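Nicotinate phosphoribosyltransferase (Saccharomyces cerevisiae, PDB 1VLP) catalyses the ATP-dependent joining of nicotinate to the phosphoribosyl group of 5-phosphoribosyl 1-diphosphate, the first step of NAD biosynthesis from nicotinic acid. Local coordinates at residues I184-G190 with F363-F369; Y302-D308 with K334-D340. Residue numbers count along the deposited sequence, not the author numbering.

Contact 1 of 2, residues I184-G190 with F363-F369; sequences IRFSEFG and FGIGTNF. With PO4 (phosphate ion), chain E.
Barrel strands 186-188 and 363-365 run parallel (axes 4.7 Å apart, crossing -26°), pairing F186 with F363, S187 with G364 and E188 with I365. F363 N bonds weakly to R185 O (3.0 Å); F363 O accepts S187 N (2.8 Å). At G364 a CB would crowd F189 CD2. I365 N hydrogen-bonds to S187 O (2.9 Å) and F189 N to I365 O (3.0 Å); I365 CD1 packs on F186 CB (4.1 Å; F186 chi1 p). At G366 (phi/psi -102/-101), N-cap of helix 367-370, a CB would strike the phosphate ion; one on G190 would strike G366 O. T367 N donates to phosphate O1 (3.1 Å). F369 CE2 lies 3.7 Å from F186 CE2, the rings near parallel but barely overlapping. The ion, probably from the crystallisation liquor, lies beside T367 of the inferred phosphoribosyl-diphosphate site and also bonds S341 N; F189 probably binds nicotinate. Beyond a largely apolar face where T225, Q200 and G190 N satisfy E188, the strands' C-terminal ends turn T367 NH to an anion.

Contact 2 of 2, residues Y302-D308 with K334-D340; sequences YVGVRQD and KIICYSD
Strand 304-307 lies parallel to strand 335-338, axes 4.5 Å apart, crossing at -18°, pairing G304-I335, V305-I336, R306-C337 and Q307-Y338. The ladder runs I335 N to V303 O (3.2 Å), V305 N to I335 O (2.9 Å), C337 N to V305 O (2.9 Å), Q307 N to C337 O (2.7 Å) and S339 N to Q307 O (3.0 Å). K334 (mmtt) extends NZ to Y302 O (2.9 Å). At G304 a CB would strike I335 O. V305 CG2 meets I336 CG1 (3.8 Å; chi1 m in each) on the face that helix 312-326 covers in this beta-alpha-beta unit. Y338 (chi1 m) shares it, CD1 at its ring edge 3.4 Å from Q307 OE1 and OH bonded to T316. For Q307 (chi1 t, chi2 m), one water donates to OE1 (2.7 Å) and accepts from D340 N (2.9 Å); another accepts from NE2 (2.9 Å) and donates to D340 OD2 (2.8 Å). On the other face R306 (chi1, chi2 t) sends NE to S339 OG (3.0 Å; S339 chi1 p), and NH2 forms a weakly hydrogen-bonded salt bridge with D308 OD1 (3.3 Å). D308 OD2 bonds H244, a probable phosphohistidine, unmodified here. Thus S339 and D308 fix R306, which probably binds nicotinate.

Both contacts belong to one parallel sheet, whose strands 186-188, 360-365, 335-338 and 304-307 stand side by side; contact 2 is nested within the chain loop that contact 1 closes. They meet where strands 360-365 and 335-338 adjoin: G364 N probably bonds to Y338 O (3.0 Å), and F363 CE1 packs on Y338 CD2 (3.4 Å). Contact 1 is the more buried, a mostly apolar interior with one polar end at the phosphate; contact 2, partly buried, carries the R306-S339-D308 network. At the C-terminal ends of their strands both approach the active site: the side chain of F189 lies about 4 Å from that of R306, so contact 1 brings an aromatic ring and contact 2 a cation to the probable nicotinate pocket.

Contact 1 of 2, residues I184-G190 with F363-F369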
# COMPACT_ATOMS: atom_id res chain seq x y z
N ILE A 184 -3.96 -7.98 -19.84
CA ILE A 184 -3.38 -7.79 -18.54
C ILE A 184 -4.49 -7.49 -17.50
O ILE A 184 -5.25 -6.57 -17.70
CB ILE A 184 -2.34 -6.66 -18.51
CG1 ILE A 184 -1.21 -6.85 -19.56
CG2 ILE A 184 -1.79 -6.49 -17.13
CD1 ILE A 184 -0.40 -8.04 -19.45
N ARG A 185 -4.53 -8.28 -16.41
CA ARG A 185 -5.47 -8.06 -15.31
C ARG A 185 -4.72 -7.20 -14.28
O ARG A 185 -3.69 -7.61 -13.71
CB ARG A 185 -5.96 -9.39 -14.68
CG ARG A 185 -6.72 -10.26 -15.61
CD ARG A 185 -7.39 -11.38 -14.83
NE ARG A 185 -8.83 -11.21 -14.78
CZ ARG A 185 -9.62 -11.63 -13.80
NH1 ARG A 185 -9.11 -12.26 -12.73
NH2 ARG A 185 -10.92 -11.41 -13.87
N PHE A 186 -5.20 -5.98 -14.05
CA PHE A 186 -4.51 -5.04 -13.19
C PHE A 186 -5.44 -4.26 -12.33
O PHE A 186 -6.65 -4.13 -12.63
CB PHE A 186 -3.60 -4.07 -14.00
CG PHE A 186 -4.35 -3.04 -14.78
CD1 PHE A 186 -4.86 -3.35 -16.05
CD2 PHE A 186 -4.62 -1.76 -14.25
CE1 PHE A 186 -5.56 -2.46 -16.78
CE2 PHE A 186 -5.33 -0.83 -15.01
CZ PHE A 186 -5.81 -1.19 -16.24
N SER A 187 -4.87 -3.76 -11.25
CA SER A 187 -5.56 -2.78 -10.42
C SER A 187 -4.71 -1.52 -10.26
O SER A 187 -3.48 -1.55 -10.32
CB SER A 187 -5.91 -3.40 -9.07
OG SER A 187 -4.71 -3.65 -8.36
N GLU A 188 -5.40 -0.40 -10.07
CA GLU A 188 -4.80 0.88 -9.73
C GLU A 188 -4.45 0.89 -8.26
O GLU A 188 -5.22 0.42 -7.41
CB GLU A 188 -5.84 1.99 -10.04
CG GLU A 188 -5.26 3.39 -9.97
CD GLU A 188 -5.15 3.95 -8.58
OE1 GLU A 188 -5.89 3.55 -7.63
OE2 GLU A 188 -4.28 4.81 -8.41
N PHE A 189 -3.25 1.36 -7.95
CA PHE A 189 -2.68 1.22 -6.60
C PHE A 189 -1.91 2.47 -6.15
O PHE A 189 -1.02 2.38 -5.25
CB PHE A 189 -1.71 0.02 -6.70
CG PHE A 189 -1.15 -0.50 -5.40
CD1 PHE A 189 -1.85 -0.42 -4.16
CD2 PHE A 189 0.11 -1.12 -5.42
CE1 PHE A 189 -1.28 -0.93 -2.98
CE2 PHE A 189 0.68 -1.65 -4.24
CZ PHE A 189 -0.02 -1.56 -3.04
N GLY A 190 -2.19 3.61 -6.78
CA GLY A 190 -1.35 4.80 -6.62
C GLY A 190 -1.77 5.83 -5.56
O GLY A 190 -1.28 6.95 -5.58
N PHE A 363 -1.54 -7.58 -11.55
CA PHE A 363 -0.65 -6.43 -11.41
C PHE A 363 -1.30 -5.34 -10.58
O PHE A 363 -2.49 -5.07 -10.75
CB PHE A 363 -0.29 -5.88 -12.81
CG PHE A 363 0.43 -6.88 -13.66
CD1 PHE A 363 1.79 -7.05 -13.54
CD2 PHE A 363 -0.28 -7.78 -14.43
CE1 PHE A 363 2.44 -8.04 -14.23
CE2 PHE A 363 0.38 -8.79 -15.15
CZ PHE A 363 1.75 -8.89 -15.04
N GLY A 364 -0.53 -4.75 -9.66
CA GLY A 364 -0.92 -3.50 -8.98
C GLY A 364 -0.01 -2.41 -9.51
O GLY A 364 1.22 -2.47 -9.33
N ILE A 365 -0.59 -1.39 -10.17
CA ILE A 365 0.19 -0.34 -10.79
C ILE A 365 -0.08 0.96 -10.03
O ILE A 365 -1.18 1.48 -10.13
CB ILE A 365 -0.15 -0.22 -12.28
CG1 ILE A 365 0.11 -1.58 -13.00
CG2 ILE A 365 0.61 0.90 -12.84
CD1 ILE A 365 -0.29 -1.68 -14.49
N GLY A 366 0.93 1.46 -9.31
CA GLY A 366 0.73 2.57 -8.38
C GLY A 366 1.20 3.90 -8.89
O GLY A 366 0.51 4.57 -9.65
N THR A 367 2.37 4.30 -8.44
CA THR A 367 2.94 5.63 -8.77
C THR A 367 2.98 5.96 -10.25
O THR A 367 2.77 7.10 -10.62
CB THR A 367 4.33 5.80 -8.14
OG1 THR A 367 4.20 5.48 -6.74
CG2 THR A 367 4.82 7.22 -8.27
N ASN A 368 3.20 4.97 -11.11
CA ASN A 368 3.19 5.26 -12.52
C ASN A 368 1.84 5.80 -13.00
O ASN A 368 1.80 6.55 -13.96
CB ASN A 368 3.58 4.02 -13.31
CG ASN A 368 3.69 4.31 -14.77
OD1 ASN A 368 2.76 4.07 -15.53
ND2 ASN A 368 4.82 4.83 -15.19
N PHE A 369 0.74 5.39 -12.35
CA PHE A 369 -0.56 5.91 -12.71
C PHE A 369 -0.77 7.36 -12.18
O PHE A 369 -1.18 8.24 -12.91
CB PHE A 369 -1.71 5.01 -12.24
CG PHE A 369 -2.25 4.08 -13.31
CD1 PHE A 369 -2.61 4.57 -14.58
CD2 PHE A 369 -2.39 2.73 -13.06
CE1 PHE A 369 -3.12 3.70 -15.58
CE2 PHE A 369 -2.88 1.84 -14.06
CZ PHE A 369 -3.22 2.35 -15.33
P PO4 E . 4.61 1.72 -6.68
O1 PO4 E . 3.19 2.15 -6.42
O2 PO4 E . 5.19 2.26 -7.96
O3 PO4 E . 5.55 2.23 -5.58
O4 PO4 E . 4.76 0.21 -6.64
O HOH W 1 -4.19 -6.39 -8.49

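Contact 2 of 2, residues Y302-D308 with K334-D340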
# COMPACT_ATOMS: atom_id res chain seq x y z
N TYR A 302 -4.85 -19.41 0.54
CA TYR A 302 -4.36 -18.30 -0.29
C TYR A 302 -4.50 -18.64 -1.74
O TYR A 302 -4.20 -19.74 -2.13
CB TYR A 302 -2.90 -17.98 0.03
CG TYR A 302 -2.73 -17.34 1.39
CD1 TYR A 302 -2.84 -15.97 1.55
CD2 TYR A 302 -2.49 -18.12 2.50
CE1 TYR A 302 -2.73 -15.40 2.81
CE2 TYR A 302 -2.34 -17.54 3.76
CZ TYR A 302 -2.47 -16.18 3.89
OH TYR A 302 -2.35 -15.58 5.13
N VAL A 303 -4.88 -17.67 -2.54
CA VAL A 303 -5.10 -17.93 -3.95
C VAL A 303 -3.88 -17.64 -4.79
O VAL A 303 -3.91 -17.83 -6.01
CB VAL A 303 -6.28 -17.09 -4.50
CG1 VAL A 303 -7.61 -17.55 -3.83
CG2 VAL A 303 -6.02 -15.62 -4.35
N GLY A 304 -2.83 -17.21 -4.11
CA GLY A 304 -1.58 -16.89 -4.73
C GLY A 304 -0.71 -16.06 -3.81
O GLY A 304 -0.90 -16.02 -2.58
N VAL A 305 0.26 -15.43 -4.44
CA VAL A 305 1.31 -14.70 -3.76
C VAL A 305 1.43 -13.32 -4.39
O VAL A 305 1.11 -13.14 -5.57
CB VAL A 305 2.69 -15.39 -3.81
CG1 VAL A 305 2.73 -16.68 -2.96
CG2 VAL A 305 3.13 -15.64 -5.26
N ARG A 306 1.84 -12.36 -3.58
CA ARG A 306 2.15 -10.98 -4.08
C ARG A 306 3.68 -10.80 -4.12
O ARG A 306 4.39 -11.04 -3.11
CB ARG A 306 1.45 -9.87 -3.22
CG ARG A 306 1.55 -8.40 -3.82
CD ARG A 306 0.86 -7.38 -2.84
NE ARG A 306 1.78 -6.25 -2.58
CZ ARG A 306 1.90 -5.61 -1.43
NH1 ARG A 306 1.14 -5.92 -0.37
NH2 ARG A 306 2.78 -4.62 -1.34
N GLN A 307 4.19 -10.41 -5.30
CA GLN A 307 5.61 -10.15 -5.53
C GLN A 307 5.86 -8.62 -5.34
O GLN A 307 5.23 -7.80 -5.99
CB GLN A 307 6.02 -10.63 -6.90
CG GLN A 307 7.51 -10.49 -7.25
CD GLN A 307 7.91 -9.12 -7.71
OE1 GLN A 307 7.25 -8.52 -8.59
NE2 GLN A 307 9.03 -8.63 -7.18
N ASP A 308 6.73 -8.27 -4.41
CA ASP A 308 6.93 -6.90 -4.00
C ASP A 308 8.39 -6.47 -3.94
O ASP A 308 8.66 -5.28 -3.69
CB ASP A 308 6.30 -6.71 -2.62
CG ASP A 308 6.00 -5.25 -2.29
OD1 ASP A 308 5.49 -4.51 -3.18
OD2 ASP A 308 6.26 -4.88 -1.13
N LYS A 334 -2.65 -21.08 -9.41
CA LYS A 334 -2.35 -19.95 -8.50
C LYS A 334 -1.85 -18.66 -9.22
O LYS A 334 -1.37 -18.71 -10.38
CB LYS A 334 -1.35 -20.43 -7.43
CG LYS A 334 -1.85 -21.65 -6.61
CD LYS A 334 -2.98 -21.27 -5.68
CE LYS A 334 -3.40 -22.45 -4.79
NZ LYS A 334 -4.54 -22.06 -3.89
N ILE A 335 -1.98 -17.55 -8.51
CA ILE A 335 -1.75 -16.21 -9.00
C ILE A 335 -0.43 -15.68 -8.42
O ILE A 335 -0.15 -15.89 -7.24
CB ILE A 335 -2.92 -15.22 -8.54
CG1 ILE A 335 -4.21 -15.64 -9.21
CG2 ILE A 335 -2.58 -13.77 -8.87
CD1 ILE A 335 -5.48 -15.04 -8.59
N ILE A 336 0.36 -14.99 -9.25
CA ILE A 336 1.33 -14.03 -8.78
C ILE A 336 0.85 -12.63 -9.12
O ILE A 336 0.51 -12.32 -10.26
CB ILE A 336 2.77 -14.21 -9.38
CG1 ILE A 336 3.31 -15.61 -9.10
CG2 ILE A 336 3.70 -13.15 -8.84
CD1 ILE A 336 4.64 -15.87 -9.67
N CYS A 337 0.78 -11.80 -8.10
CA CYS A 337 0.46 -10.39 -8.27
C CYS A 337 1.76 -9.57 -8.13
O CYS A 337 2.39 -9.56 -7.09
CB CYS A 337 -0.52 -9.96 -7.20
SG CYS A 337 -0.89 -8.19 -7.39
N TYR A 338 2.17 -8.95 -9.23
CA TYR A 338 3.36 -8.15 -9.31
C TYR A 338 2.98 -6.70 -8.95
O TYR A 338 2.08 -6.12 -9.58
CB TYR A 338 3.90 -8.18 -10.73
CG TYR A 338 4.26 -9.56 -11.23
CD1 TYR A 338 5.50 -10.11 -11.03
CD2 TYR A 338 3.33 -10.33 -11.90
CE1 TYR A 338 5.81 -11.36 -11.50
CE2 TYR A 338 3.61 -11.61 -12.36
CZ TYR A 338 4.87 -12.12 -12.16
OH TYR A 338 5.13 -13.38 -12.64
N SER A 339 3.65 -6.15 -7.94
CA SER A 339 3.22 -4.84 -7.43
C SER A 339 4.33 -3.84 -7.15
O SER A 339 4.06 -2.82 -6.48
CB SER A 339 2.36 -5.06 -6.16
OG SER A 339 3.16 -5.58 -5.10
N ASP A 340 5.55 -4.12 -7.58
CA ASP A 340 6.72 -3.30 -7.19
C ASP A 340 7.09 -2.37 -8.33
O ASP A 340 7.79 -2.79 -9.25
CB ASP A 340 7.91 -4.19 -6.83
CG ASP A 340 9.15 -3.38 -6.38
OD1 ASP A 340 8.98 -2.19 -5.98
OD2 ASP A 340 10.26 -3.95 -6.44
O HOH W 2 6.61 -6.08 -9.48
O HOH W 3 10.41 -6.25 -7.98